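Local structure of transcriptional regulator AefR (Pseudomonas syringae pv. tomato, 3CDL) at residues B[16-21]-B[33-38]; B[148-153]-B[197-202]; B[91-96]-B[162-167]; B[104-109]-B[170-175]; B[85-90]-B[190-195]. The protein probably binds cis-regulatory DNA as a dimeric TetR-family transcription factor, pairing a helix-turn-helix domain with an all-helical C-terminal domain. One frame throughout, in Å; residues are numbered along the deposited sequence.

Interaction 1: residues B[16-21]-B[33-38]; sequences QAAIAE and DRIAAR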
# COMPACT_ATOMS: atom_id res chain seq x y z
N GLN B 16 14.66 1.58 18.47
CA GLN B 16 14.65 0.14 18.16
C GLN B 16 13.70 -0.66 19.03
O GLN B 16 12.89 -1.45 18.54
CB GLN B 16 16.05 -0.46 18.29
CG GLN B 16 16.61 -1.00 17.02
CD GLN B 16 16.74 0.07 15.96
OE1 GLN B 16 15.75 0.45 15.31
NE2 GLN B 16 17.96 0.56 15.77
N ALA B 17 13.82 -0.45 20.34
CA ALA B 17 12.92 -1.04 21.31
C ALA B 17 11.49 -0.58 21.05
O ALA B 17 10.54 -1.34 21.26
CB ALA B 17 13.35 -0.67 22.70
N ALA B 18 11.32 0.66 20.58
CA ALA B 18 9.98 1.17 20.32
C ALA B 18 9.34 0.39 19.17
O ALA B 18 8.16 0.03 19.23
CB ALA B 18 10.02 2.66 20.03
N ILE B 19 10.14 0.11 18.15
CA ILE B 19 9.69 -0.60 16.97
C ILE B 19 9.27 -2.01 17.36
O ILE B 19 8.15 -2.45 17.05
CB ILE B 19 10.79 -0.60 15.89
CG1 ILE B 19 11.00 0.83 15.38
CG2 ILE B 19 10.49 -1.60 14.77
CD1 ILE B 19 12.00 0.95 14.27
N ALA B 20 10.17 -2.68 18.06
CA ALA B 20 9.99 -4.03 18.55
C ALA B 20 8.75 -4.13 19.42
O ALA B 20 7.87 -4.95 19.16
CB ALA B 20 11.20 -4.45 19.33
N GLU B 21 8.66 -3.27 20.44
CA GLU B 21 7.52 -3.27 21.34
C GLU B 21 6.21 -2.92 20.64
O GLU B 21 5.21 -3.60 20.88
CB GLU B 21 7.73 -2.36 22.56
CG GLU B 21 8.66 -2.92 23.66
CD GLU B 21 8.16 -4.20 24.36
OE1 GLU B 21 9.01 -4.97 24.88
OE2 GLU B 21 6.94 -4.44 24.41
N ASP B 33 7.68 2.91 29.86
CA ASP B 33 8.44 2.02 30.72
C ASP B 33 8.63 0.63 30.14
O ASP B 33 9.65 -0.01 30.40
CB ASP B 33 7.92 1.95 32.18
CG ASP B 33 6.55 2.60 32.37
OD1 ASP B 33 5.72 2.56 31.43
OD2 ASP B 33 6.32 3.13 33.48
N ARG B 34 7.67 0.15 29.35
CA ARG B 34 7.86 -1.14 28.68
C ARG B 34 8.98 -1.01 27.67
O ARG B 34 9.88 -1.86 27.62
CB ARG B 34 6.57 -1.65 28.04
CG ARG B 34 6.47 -3.16 27.98
CD ARG B 34 5.14 -3.66 28.52
NE ARG B 34 3.99 -3.01 27.87
CZ ARG B 34 2.71 -3.15 28.24
NH1 ARG B 34 1.76 -2.50 27.58
NH2 ARG B 34 2.38 -3.92 29.28
N ILE B 35 8.94 0.08 26.91
CA ILE B 35 10.03 0.49 26.01
C ILE B 35 11.39 0.51 26.74
O ILE B 35 12.36 -0.08 26.26
CB ILE B 35 9.73 1.87 25.34
CG1 ILE B 35 8.57 1.74 24.36
CG2 ILE B 35 10.96 2.45 24.65
CD1 ILE B 35 8.00 3.07 23.89
N ALA B 36 11.42 1.18 27.89
CA ALA B 36 12.64 1.35 28.71
C ALA B 36 13.20 0.01 29.23
O ALA B 36 14.41 -0.20 29.24
CB ALA B 36 12.38 2.30 29.86
N ALA B 37 12.28 -0.87 29.63
CA ALA B 37 12.58 -2.24 30.03
C ALA B 37 13.35 -3.02 28.97
O ALA B 37 14.16 -3.89 29.32
CB ALA B 37 11.30 -2.97 30.35
N ARG B 38 13.09 -2.73 27.70
CA ARG B 38 13.73 -3.48 26.63
C ARG B 38 14.81 -2.70 25.88
O ARG B 38 15.64 -3.29 25.20
CB ARG B 38 12.69 -4.10 25.67
CG ARG B 38 12.72 -3.64 24.23
CD ARG B 38 11.76 -4.46 23.39
NE ARG B 38 12.42 -5.53 22.66
CZ ARG B 38 11.78 -6.44 21.92
NH1 ARG B 38 10.46 -6.43 21.83
NH2 ARG B 38 12.47 -7.36 21.26

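Interaction 2: residues B[148-153]-B[197-202]; sequences KPVDPG and GWYEIP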
# COMPACT_ATOMS: atom_id res chain seq x y z
N LYS B 148 7.67 15.33 -20.56
CA LYS B 148 6.43 15.86 -21.06
C LYS B 148 5.70 16.56 -19.91
O LYS B 148 5.84 16.16 -18.75
CB LYS B 148 5.67 14.71 -21.75
CG LYS B 148 4.19 14.52 -21.51
CD LYS B 148 3.70 13.22 -22.22
CE LYS B 148 4.42 12.97 -23.58
NZ LYS B 148 4.21 11.56 -24.10
N PRO B 149 4.99 17.66 -20.19
CA PRO B 149 4.24 18.36 -19.14
C PRO B 149 3.24 17.48 -18.38
O PRO B 149 2.35 16.89 -18.98
CB PRO B 149 3.50 19.45 -19.91
CG PRO B 149 3.52 18.99 -21.34
CD PRO B 149 4.85 18.33 -21.49
N VAL B 150 3.43 17.37 -17.08
CA VAL B 150 2.47 16.74 -16.19
C VAL B 150 2.81 17.29 -14.81
O VAL B 150 3.89 17.82 -14.64
CB VAL B 150 2.54 15.15 -16.26
CG1 VAL B 150 3.95 14.62 -15.96
CG2 VAL B 150 1.51 14.51 -15.37
N ASP B 151 1.89 17.18 -13.84
CA ASP B 151 2.17 17.54 -12.45
C ASP B 151 3.28 16.65 -11.92
O ASP B 151 3.10 15.45 -11.84
CB ASP B 151 0.92 17.34 -11.59
CG ASP B 151 1.09 17.88 -10.16
OD1 ASP B 151 1.06 19.13 -9.98
OD2 ASP B 151 1.24 17.05 -9.22
N PRO B 152 4.44 17.24 -11.59
CA PRO B 152 5.59 16.48 -11.07
C PRO B 152 5.23 15.44 -10.00
O PRO B 152 5.74 14.32 -10.05
CB PRO B 152 6.49 17.59 -10.50
CG PRO B 152 6.23 18.77 -11.43
CD PRO B 152 4.76 18.68 -11.76
N GLY B 153 4.33 15.79 -9.09
CA GLY B 153 3.82 14.89 -8.06
C GLY B 153 3.00 13.73 -8.61
O GLY B 153 3.10 12.60 -8.12
N GLY B 197 9.39 5.62 -21.46
CA GLY B 197 8.56 5.27 -22.61
C GLY B 197 7.45 6.28 -22.85
O GLY B 197 7.27 6.75 -23.98
N TRP B 198 6.72 6.63 -21.79
CA TRP B 198 5.57 7.53 -21.88
C TRP B 198 5.92 9.00 -21.74
O TRP B 198 5.42 9.83 -22.48
CB TRP B 198 4.47 7.14 -20.87
CG TRP B 198 3.31 8.11 -20.88
CD1 TRP B 198 2.97 8.98 -19.89
CD2 TRP B 198 2.38 8.35 -21.96
NE1 TRP B 198 1.88 9.73 -20.27
CE2 TRP B 198 1.50 9.37 -21.53
CE3 TRP B 198 2.21 7.81 -23.25
CZ2 TRP B 198 0.45 9.86 -22.34
CZ3 TRP B 198 1.17 8.30 -24.05
CH2 TRP B 198 0.31 9.31 -23.59
N TYR B 199 6.79 9.33 -20.80
CA TYR B 199 7.06 10.74 -20.49
C TYR B 199 8.19 11.44 -21.23
O TYR B 199 8.17 12.68 -21.38
CB TYR B 199 7.26 10.91 -19.00
CG TYR B 199 5.97 10.84 -18.25
CD1 TYR B 199 4.97 11.80 -18.42
CD2 TYR B 199 5.74 9.82 -17.34
CE1 TYR B 199 3.79 11.73 -17.71
CE2 TYR B 199 4.56 9.74 -16.62
CZ TYR B 199 3.60 10.68 -16.81
OH TYR B 199 2.44 10.55 -16.07
N GLU B 200 9.16 10.68 -21.72
CA GLU B 200 10.27 11.30 -22.41
C GLU B 200 9.87 11.98 -23.74
O GLU B 200 9.19 11.37 -24.58
CB GLU B 200 11.39 10.31 -22.63
CG GLU B 200 12.65 10.95 -23.16
CD GLU B 200 13.86 10.03 -23.10
OE1 GLU B 200 13.67 8.82 -22.83
OE2 GLU B 200 14.99 10.53 -23.34
N ILE B 201 10.27 13.25 -23.89
CA ILE B 201 10.37 13.87 -25.21
C ILE B 201 11.77 13.54 -25.76
O ILE B 201 12.79 14.00 -25.21
CB ILE B 201 10.20 15.41 -25.15
CG1 ILE B 201 9.00 15.78 -24.27
CG2 ILE B 201 10.07 15.99 -26.56
CD1 ILE B 201 9.02 17.23 -23.83
N PRO B 202 11.84 12.73 -26.84
CA PRO B 202 13.16 12.26 -27.27
C PRO B 202 13.98 13.36 -27.96
O PRO B 202 13.49 14.06 -28.85
CB PRO B 202 12.83 11.10 -28.21
CG PRO B 202 11.46 11.44 -28.77
CD PRO B 202 10.75 12.25 -27.72

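Interaction 3: residues B[91-96]-B[162-167]; sequences WGKMRN and LLKSFA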
# COMPACT_ATOMS: atom_id res chain seq x y z
N TRP B 91 17.60 3.03 -8.44
CA TRP B 91 18.40 2.16 -7.59
C TRP B 91 18.54 2.67 -6.17
O TRP B 91 18.40 1.89 -5.23
CB TRP B 91 19.76 1.83 -8.21
CG TRP B 91 19.70 0.59 -9.06
CD1 TRP B 91 19.88 0.52 -10.40
CD2 TRP B 91 19.40 -0.76 -8.64
NE1 TRP B 91 19.76 -0.77 -10.85
CE2 TRP B 91 19.45 -1.58 -9.78
CE3 TRP B 91 19.10 -1.34 -7.40
CZ2 TRP B 91 19.22 -2.96 -9.74
CZ3 TRP B 91 18.87 -2.72 -7.35
CH2 TRP B 91 18.93 -3.51 -8.52
N GLY B 92 18.82 3.96 -6.00
CA GLY B 92 18.78 4.59 -4.67
C GLY B 92 17.52 4.25 -3.88
O GLY B 92 17.60 3.70 -2.77
N LYS B 93 16.36 4.54 -4.44
CA LYS B 93 15.10 4.18 -3.79
C LYS B 93 14.92 2.67 -3.57
O LYS B 93 14.32 2.27 -2.59
CB LYS B 93 13.91 4.75 -4.56
CG LYS B 93 12.55 4.66 -3.83
CD LYS B 93 12.59 5.28 -2.42
CE LYS B 93 11.24 5.82 -1.93
NZ LYS B 93 10.02 4.93 -2.19
N MSE B 94 15.44 1.83 -4.47
CA MSE B 94 15.30 0.39 -4.32
C MSE B 94 16.19 -0.17 -3.20
O MSE B 94 15.80 -1.06 -2.46
CB MSE B 94 15.55 -0.33 -5.64
CG MSE B 94 15.48 -1.86 -5.56
SE MSE B 94 13.72 -2.56 -4.95
CE MSE B 94 12.66 -2.07 -6.51
N ARG B 95 17.40 0.36 -3.08
CA ARG B 95 18.31 -0.06 -2.02
C ARG B 95 17.75 0.30 -0.61
O ARG B 95 17.99 -0.42 0.37
CB ARG B 95 19.71 0.54 -2.25
CG ARG B 95 20.47 -0.02 -3.49
CD ARG B 95 21.92 0.50 -3.54
NE ARG B 95 22.11 1.62 -4.47
CZ ARG B 95 22.58 1.51 -5.72
NH1 ARG B 95 22.94 0.33 -6.23
NH2 ARG B 95 22.69 2.59 -6.47
N ASN B 96 16.99 1.40 -0.54
CA ASN B 96 16.38 1.83 0.71
C ASN B 96 15.19 0.96 1.11
O ASN B 96 15.04 0.59 2.27
CB ASN B 96 16.00 3.33 0.65
CG ASN B 96 17.21 4.24 0.47
OD1 ASN B 96 18.18 4.19 1.23
ND2 ASN B 96 17.15 5.09 -0.54
N LEU B 162 5.62 1.95 -9.19
CA LEU B 162 6.20 0.88 -10.00
C LEU B 162 7.24 0.06 -9.23
O LEU B 162 7.47 -1.07 -9.58
CB LEU B 162 6.77 1.44 -11.31
CG LEU B 162 5.93 1.39 -12.62
CD1 LEU B 162 4.58 0.65 -12.50
CD2 LEU B 162 5.78 2.77 -13.33
N LEU B 163 7.81 0.64 -8.16
CA LEU B 163 8.80 -0.01 -7.27
C LEU B 163 8.17 -0.56 -5.99
O LEU B 163 8.40 -1.69 -5.60
CB LEU B 163 9.90 0.99 -6.88
CG LEU B 163 11.21 1.10 -7.70
CD1 LEU B 163 10.99 1.22 -9.18
CD2 LEU B 163 12.13 2.24 -7.19
N LYS B 164 7.37 0.28 -5.35
CA LYS B 164 6.76 -0.03 -4.08
C LYS B 164 5.83 -1.22 -4.20
O LYS B 164 5.66 -1.95 -3.27
CB LYS B 164 6.00 1.19 -3.56
CG LYS B 164 6.80 2.16 -2.67
CD LYS B 164 6.56 3.65 -3.03
CE LYS B 164 6.06 4.46 -1.84
NZ LYS B 164 4.70 3.96 -1.49
N SER B 165 5.24 -1.43 -5.38
CA SER B 165 4.22 -2.47 -5.56
C SER B 165 4.83 -3.87 -5.49
O SER B 165 4.12 -4.85 -5.27
CB SER B 165 3.45 -2.26 -6.86
OG SER B 165 4.31 -2.38 -8.00
N PHE B 166 6.15 -3.92 -5.64
CA PHE B 166 6.94 -5.16 -5.53
C PHE B 166 7.82 -5.17 -4.29
O PHE B 166 8.03 -6.21 -3.66
CB PHE B 166 7.86 -5.34 -6.76
CG PHE B 166 7.11 -5.51 -8.05
CD1 PHE B 166 6.42 -6.70 -8.34
CD2 PHE B 166 7.06 -4.45 -8.98
CE1 PHE B 166 5.73 -6.85 -9.53
CE2 PHE B 166 6.36 -4.59 -10.17
CZ PHE B 166 5.69 -5.78 -10.45
N ALA B 167 8.39 -4.01 -3.96
CA ALA B 167 9.43 -3.96 -2.96
C ALA B 167 9.00 -3.24 -1.67
O ALA B 167 9.81 -3.04 -0.75
CB ALA B 167 10.68 -3.33 -3.55

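Interaction 4: residues B[104-109]-B[170-175]; sequences DLARVV and PQVTFN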
# COMPACT_ATOMS: atom_id res chain seq x y z
N ASP B 104 10.62 -2.84 8.81
CA ASP B 104 10.12 -2.91 10.17
C ASP B 104 9.49 -1.62 10.68
O ASP B 104 8.38 -1.64 11.18
CB ASP B 104 11.23 -3.37 11.11
CG ASP B 104 11.54 -4.84 10.94
OD1 ASP B 104 10.90 -5.45 10.07
OD2 ASP B 104 12.42 -5.38 11.66
N LEU B 105 10.20 -0.51 10.55
CA LEU B 105 9.68 0.79 10.93
C LEU B 105 8.40 1.08 10.14
O LEU B 105 7.37 1.45 10.72
CB LEU B 105 10.73 1.86 10.66
CG LEU B 105 10.30 3.32 10.50
CD1 LEU B 105 10.47 4.03 11.79
CD2 LEU B 105 11.14 3.98 9.46
N ALA B 106 8.48 0.91 8.83
CA ALA B 106 7.35 1.09 7.95
C ALA B 106 6.13 0.33 8.45
O ALA B 106 5.03 0.89 8.54
CB ALA B 106 7.72 0.64 6.57
N ARG B 107 6.34 -0.95 8.79
CA ARG B 107 5.27 -1.79 9.30
C ARG B 107 4.63 -1.21 10.57
O ARG B 107 3.42 -0.96 10.61
CB ARG B 107 5.78 -3.19 9.59
CG ARG B 107 5.39 -4.21 8.57
CD ARG B 107 5.98 -5.58 8.91
NE ARG B 107 7.46 -5.55 8.89
CZ ARG B 107 8.20 -6.11 7.93
NH1 ARG B 107 7.63 -6.76 6.93
NH2 ARG B 107 9.53 -6.03 7.98
N VAL B 108 5.44 -0.97 11.59
CA VAL B 108 4.87 -0.37 12.80
C VAL B 108 4.21 1.00 12.54
O VAL B 108 3.20 1.27 13.15
CB VAL B 108 5.78 -0.46 14.11
CG1 VAL B 108 6.72 -1.64 14.05
CG2 VAL B 108 6.54 0.80 14.38
N VAL B 109 4.73 1.82 11.62
CA VAL B 109 4.14 3.16 11.39
C VAL B 109 2.80 3.10 10.66
O VAL B 109 1.82 3.73 11.08
CB VAL B 109 5.12 4.16 10.68
CG1 VAL B 109 4.44 5.47 10.41
CG2 VAL B 109 6.32 4.42 11.56
N PRO B 170 4.02 -5.49 -0.58
CA PRO B 170 4.05 -6.90 -0.19
C PRO B 170 4.78 -7.17 1.13
O PRO B 170 4.34 -8.01 1.91
CB PRO B 170 4.77 -7.58 -1.36
CG PRO B 170 4.32 -6.78 -2.54
CD PRO B 170 4.40 -5.34 -2.01
N GLN B 171 5.86 -6.45 1.37
CA GLN B 171 6.68 -6.71 2.54
C GLN B 171 6.03 -6.15 3.81
O GLN B 171 6.08 -6.77 4.89
CB GLN B 171 8.09 -6.14 2.34
CG GLN B 171 8.94 -6.90 1.33
CD GLN B 171 8.58 -6.58 -0.12
OE1 GLN B 171 7.88 -5.62 -0.39
NE2 GLN B 171 9.06 -7.40 -1.06
N VAL B 172 5.40 -4.98 3.66
CA VAL B 172 4.79 -4.28 4.77
C VAL B 172 3.47 -4.96 5.12
O VAL B 172 3.12 -5.08 6.28
CB VAL B 172 4.59 -2.75 4.45
CG1 VAL B 172 3.48 -2.12 5.29
CG2 VAL B 172 5.88 -1.98 4.60
N THR B 173 2.75 -5.43 4.12
CA THR B 173 1.39 -5.92 4.39
C THR B 173 1.34 -7.43 4.62
O THR B 173 0.55 -7.90 5.43
CB THR B 173 0.36 -5.45 3.31
OG1 THR B 173 0.73 -5.98 2.03
CG2 THR B 173 0.37 -3.96 3.19
N PHE B 174 2.18 -8.18 3.92
CA PHE B 174 2.11 -9.64 3.96
C PHE B 174 3.37 -10.28 4.52
O PHE B 174 3.50 -11.51 4.50
CB PHE B 174 1.82 -10.21 2.56
CG PHE B 174 0.47 -9.83 2.01
CD1 PHE B 174 -0.71 -10.29 2.61
CD2 PHE B 174 0.36 -9.02 0.86
CE1 PHE B 174 -1.97 -9.94 2.10
CE2 PHE B 174 -0.90 -8.66 0.35
CZ PHE B 174 -2.06 -9.13 0.98
N ASN B 175 4.28 -9.47 5.03
CA ASN B 175 5.66 -9.91 5.30
C ASN B 175 6.18 -10.78 4.18
O ASN B 175 6.51 -11.95 4.38
CB ASN B 175 5.81 -10.59 6.66
CG ASN B 175 6.41 -9.68 7.72
OD1 ASN B 175 5.68 -9.04 8.49
ND2 ASN B 175 7.74 -9.60 7.75

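Interaction 5: residues B[85-90]-B[190-195]; sequences QLLELL and SALNMF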
# COMPACT_ATOMS: atom_id res chain seq x y z
N GLN B 85 20.81 8.56 -15.59
CA GLN B 85 20.54 9.22 -14.32
C GLN B 85 19.27 8.72 -13.62
O GLN B 85 19.27 8.59 -12.41
CB GLN B 85 20.53 10.76 -14.46
CG GLN B 85 19.53 11.37 -15.45
CD GLN B 85 19.81 12.86 -15.71
OE1 GLN B 85 19.82 13.68 -14.79
NE2 GLN B 85 20.03 13.21 -16.97
N LEU B 86 18.21 8.43 -14.37
CA LEU B 86 17.00 7.90 -13.74
C LEU B 86 17.19 6.46 -13.26
O LEU B 86 16.62 6.06 -12.25
CB LEU B 86 15.76 8.05 -14.65
CG LEU B 86 14.39 7.55 -14.15
CD1 LEU B 86 14.05 7.98 -12.72
CD2 LEU B 86 13.27 7.95 -15.10
N LEU B 87 17.99 5.68 -13.97
CA LEU B 87 18.36 4.35 -13.49
C LEU B 87 18.91 4.47 -12.07
O LEU B 87 18.38 3.84 -11.16
CB LEU B 87 19.41 3.68 -14.39
CG LEU B 87 19.14 2.25 -14.91
CD1 LEU B 87 20.44 1.64 -15.43
CD2 LEU B 87 18.45 1.30 -13.90
N GLU B 88 19.92 5.32 -11.91
CA GLU B 88 20.56 5.66 -10.65
C GLU B 88 19.62 6.12 -9.53
O GLU B 88 19.83 5.79 -8.36
CB GLU B 88 21.55 6.79 -10.91
CG GLU B 88 22.93 6.54 -10.45
CD GLU B 88 23.88 7.62 -10.93
OE1 GLU B 88 24.86 7.30 -11.66
OE2 GLU B 88 23.64 8.81 -10.61
N LEU B 89 18.59 6.89 -9.87
CA LEU B 89 17.61 7.34 -8.89
C LEU B 89 16.84 6.12 -8.39
O LEU B 89 16.66 5.91 -7.19
CB LEU B 89 16.61 8.34 -9.50
CG LEU B 89 16.90 9.84 -9.49
CD1 LEU B 89 17.72 10.27 -10.70
CD2 LEU B 89 15.60 10.67 -9.43
N LEU B 90 16.38 5.33 -9.35
CA LEU B 90 15.55 4.18 -9.05
C LEU B 90 16.31 3.18 -8.18
O LEU B 90 15.73 2.57 -7.28
CB LEU B 90 15.08 3.55 -10.36
CG LEU B 90 13.75 3.99 -10.98
CD1 LEU B 90 13.01 5.09 -10.22
CD2 LEU B 90 13.88 4.29 -12.49
N SER B 190 11.94 -2.30 -15.87
CA SER B 190 10.63 -2.03 -16.47
C SER B 190 9.99 -0.76 -16.00
O SER B 190 9.32 -0.10 -16.78
CB SER B 190 9.61 -3.18 -16.38
OG SER B 190 9.73 -3.85 -15.15
N ALA B 191 10.22 -0.38 -14.75
CA ALA B 191 9.71 0.90 -14.24
C ALA B 191 10.25 1.99 -15.11
O ALA B 191 9.46 2.74 -15.69
CB ALA B 191 10.08 1.11 -12.79
N LEU B 192 11.59 2.04 -15.22
CA LEU B 192 12.35 2.95 -16.08
C LEU B 192 11.79 2.99 -17.49
O LEU B 192 11.43 4.06 -18.01
CB LEU B 192 13.82 2.48 -16.15
CG LEU B 192 15.04 3.40 -16.37
CD1 LEU B 192 16.19 2.66 -17.07
CD2 LEU B 192 14.74 4.64 -17.14
N ASN B 193 11.74 1.81 -18.12
CA ASN B 193 11.28 1.64 -19.50
C ASN B 193 9.85 2.12 -19.68
O ASN B 193 9.52 2.79 -20.65
CB ASN B 193 11.40 0.18 -19.93
CG ASN B 193 12.81 -0.19 -20.35
OD1 ASN B 193 13.50 0.60 -20.98
ND2 ASN B 193 13.24 -1.41 -20.01
N MSE B 194 9.00 1.76 -18.73
CA MSE B 194 7.62 2.16 -18.79
C MSE B 194 7.53 3.67 -18.61
O MSE B 194 6.85 4.34 -19.37
CB MSE B 194 6.81 1.45 -17.72
CG MSE B 194 5.36 1.86 -17.71
SE MSE B 194 4.25 0.53 -16.89
CE MSE B 194 5.52 -0.96 -17.04
N PHE B 195 8.23 4.18 -17.60
CA PHE B 195 8.14 5.59 -17.25
C PHE B 195 8.64 6.44 -18.42
O PHE B 195 7.90 7.27 -18.96
CB PHE B 195 8.89 5.94 -15.94
CG PHE B 195 8.67 7.38 -15.50
CD1 PHE B 195 7.53 7.74 -14.76
CD2 PHE B 195 9.56 8.38 -15.89
CE1 PHE B 195 7.31 9.06 -14.39
CE2 PHE B 195 9.34 9.72 -15.53
CZ PHE B 195 8.21 10.06 -14.77

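Interaction 1: residues B[16-21]-B[33-38]
A17 opens the contact from helix 9-24, its CB pointing at helix 32-39 and resting 3.4 Å from R38 CG, with the carbonyl of I35 close by. A18 follows at longer range, its CB 4.4 Å from I35 CD1. One turn on from A17, A20 lays its methyl over the centre of the R38 guanidinium, CB standing 3.2 Å above that plane. E21 has CG beside the backbone N (chi1 -76°) and bends again at chi2, which brings OE1 to 3.2 Å from R38 CD. The charged tips of E21 and R38 make only a long salt bridge, OE1 to NH1 at 3.7 Å, their planes turned 68° apart; the stronger partner of R38 NH1 is D24. On the far branch, E21 OE2 lies 3.8 Å from R34 CG. Small alanines let the axes come within 8.7 Å at 115°. Helix 32-39 belongs to the predicted helix-turn-helix, consistent with the first helix of that motif being seated on helix 9-24, as in TetR-family DNA-binding domains. L56 of helix 53-64 packs on both A18 and I35, helix 43-49 meets A36 through V46, and I19 faces helix 100-114.

Interaction 2: residues B[148-153]-B[197-202]
K148 NZ is gripped twice by W198: by a hydrogen bond to the backbone O and by a cation-pi contact with the indole. The site lies in the TetR-type C-terminal domain, where the loop leading into helix 152-167 meets the C-terminal end of helix 181-199. W198 O is 2.7 Å from K148 NZ and is approached almost along its C=O axis, at 177°. The same ammonium sits 4.2 Å from the centroid of the W198 six-membered ring and only 6° off its normal, squarely over the face. The positive charge is thus shared between a helix-terminal carbonyl and a pi cloud, which would be expected to stabilise it. At the other end of the residue, K148 N donates to Y199 O at 2.8 Å, in the carbonyl plane but bent to 130° at the hydrogen. I201 flanks this bond, CG1 lying 4.0 Å from K148 N. Further along the loop, D151 N-caps helix 152-167 through F154 N. The Y199 hydroxyl is bonded to Q158, and W198 packs on N193 of the second subunit. The V150 and Y199 side chains cross at about a right angle, V150 CG1 lying 3.4 Å from Y199 CE1.

Interaction 3: residues B[91-96]-B[162-167]
Two nearly parallel helices of the TetR-type C-terminal domain, 82-97 and 152-167, meet here close to the middle of the chain. Their axes stay 10.6 Å apart at 23°, a wide spacing that long side chains must bridge; no hydrogen bond crosses. The main bridge is M94, a selenomethionine. Its CG lies anti to the backbone N (chi1 178°), and successive bends at chi2 and chi3 curl the tip round toward helix 152-167. The methyl CE consequently reaches 3.7 Å from L163 CG, crossing that leucine obliquely. L163 comes from the other side with its CB directed at helix 82-97 and divides its contacts: the branch carbon CG meets the M94 methyl, while the CD2 methyl lies 4.0 Å from K93 CB. K93 uses its base as apolar surface in this way, and its ammonium reaches toward the middle of the K164 chain, NZ standing 3.8 Å from K164 CD. The two ammonium nitrogens, K93 NZ and K164 NZ, remain 5.5 Å apart, a separation at which like charges might disfavour one another modestly. V187 and Q184 of helix 181-199 pack on M94, and helix 152-167 reaches the dimer interface, where F166 stacks on F154 of the second subunit. At the C-terminal end of helix 152-167, the small side chain of A167 admits the heavy atom of M94, CB to SE being 3.4 Å.

Interaction 4: residues B[104-109]-B[170-175]
R107 carries this contact between helix 100-114 and the short helix 169-174 of the TetR-type C-terminal domain, reaching across at the end of the latter. Its NH1 lies 2.6 Å from Q171 O, which sits at the edge of the guanidinium near its plane. Over one guanidinium face comes the N175 amide, the two planes only 9° apart and ND2 3.0 Å from R107 NH1; both are donors, so the contact is not a hydrogen bond, and the amide lies nearly parallel to the guanidinium. Lower on the chain, R107 CG rests 3.3 Å from V172 O. What sets the guanidinium is a second layer: a bend at chi3 turns it back toward D104, one turn earlier on its own helix. R107 NH2 donates to D104 OD1 at 2.6 Å and 154°, a salt bridge lying 15° out of the guanidinium plane. On the other side, N175 is the first residue to leave the helix, with positive phi, a turn that leaves its amide beside the arginine. Q171 NE2 is bonded to A177 O and F166 O, while T173 O accepts from T113 of the second subunit. Beside this polar group the helices also touch through plain carbon, A106 CB lying 3.8 Å from V172 CG2.

Interaction 5: residues B[85-90]-B[190-195]
L192 reaches from helix 181-199 toward helix 82-97, and each of its side-chain carbons from CB outward finds a leucine. CB comes first, 4.1 Å from L90 CD2, and CG lies at the same 4.1 Å from that methyl, so the L90 branch lies against the root of the side chain. With CG anti to the backbone N (chi1 -151°), the fork then opens toward the opposing helix. Its CD1 branch goes to L87, 3.7 Å from L87 CG, the two side chains crossing at about a right angle. The other branch, CD2, turns to L86 and stands 4.2 Å from L86 CD2, where the pair slide past each other in opposite directions. L192 is thus inserted among L86, L87 and L90, three residues within about one turn of helix 82-97. One turn beyond L192, F195 extends the apolar surface: L86 CD2 lies 3.8 Å from F195 CD2. The chemistry is wholly apolar, without a hydrogen bond between the segments, and the helix axes cross at 134°, 10.2 Å apart. This is helix packing in the buried part of the TetR-type C-terminal domain. M159 of helix 152-167 touches both L86 and F195, and W137 and F134 of helix 133-143 pack on L86 and L90 respectively. Helix 181-199 also takes part in the dimer interface, where M194 of the second subunit packs on F195, so the helix joins its own domain's interior to the partner subunit.

Interaction 1 lies in the DNA-binding region, partly buried and mixing alanine contacts with arginine and glutamate; it touches interaction 4 through I19 against L105 and V108, linking the two family regions. Interactions 3, 4 and 5 are buried. Interactions 3 and 5 share helix 82-97 and adjoin through L163 and A191. Interaction 5 is wholly apolar, interaction 3 adds two lysine ends, and interaction 4 places an arginine, salt-bridged within its own helix, beside an apolar pair. Interaction 2 is a surface contact held by two hydrogen bonds and a cation-pi contact, the only clear hydrogen bonds between segments among the five. It shares helix 181-199 with interaction 5 and helix 152-167 with interaction 3.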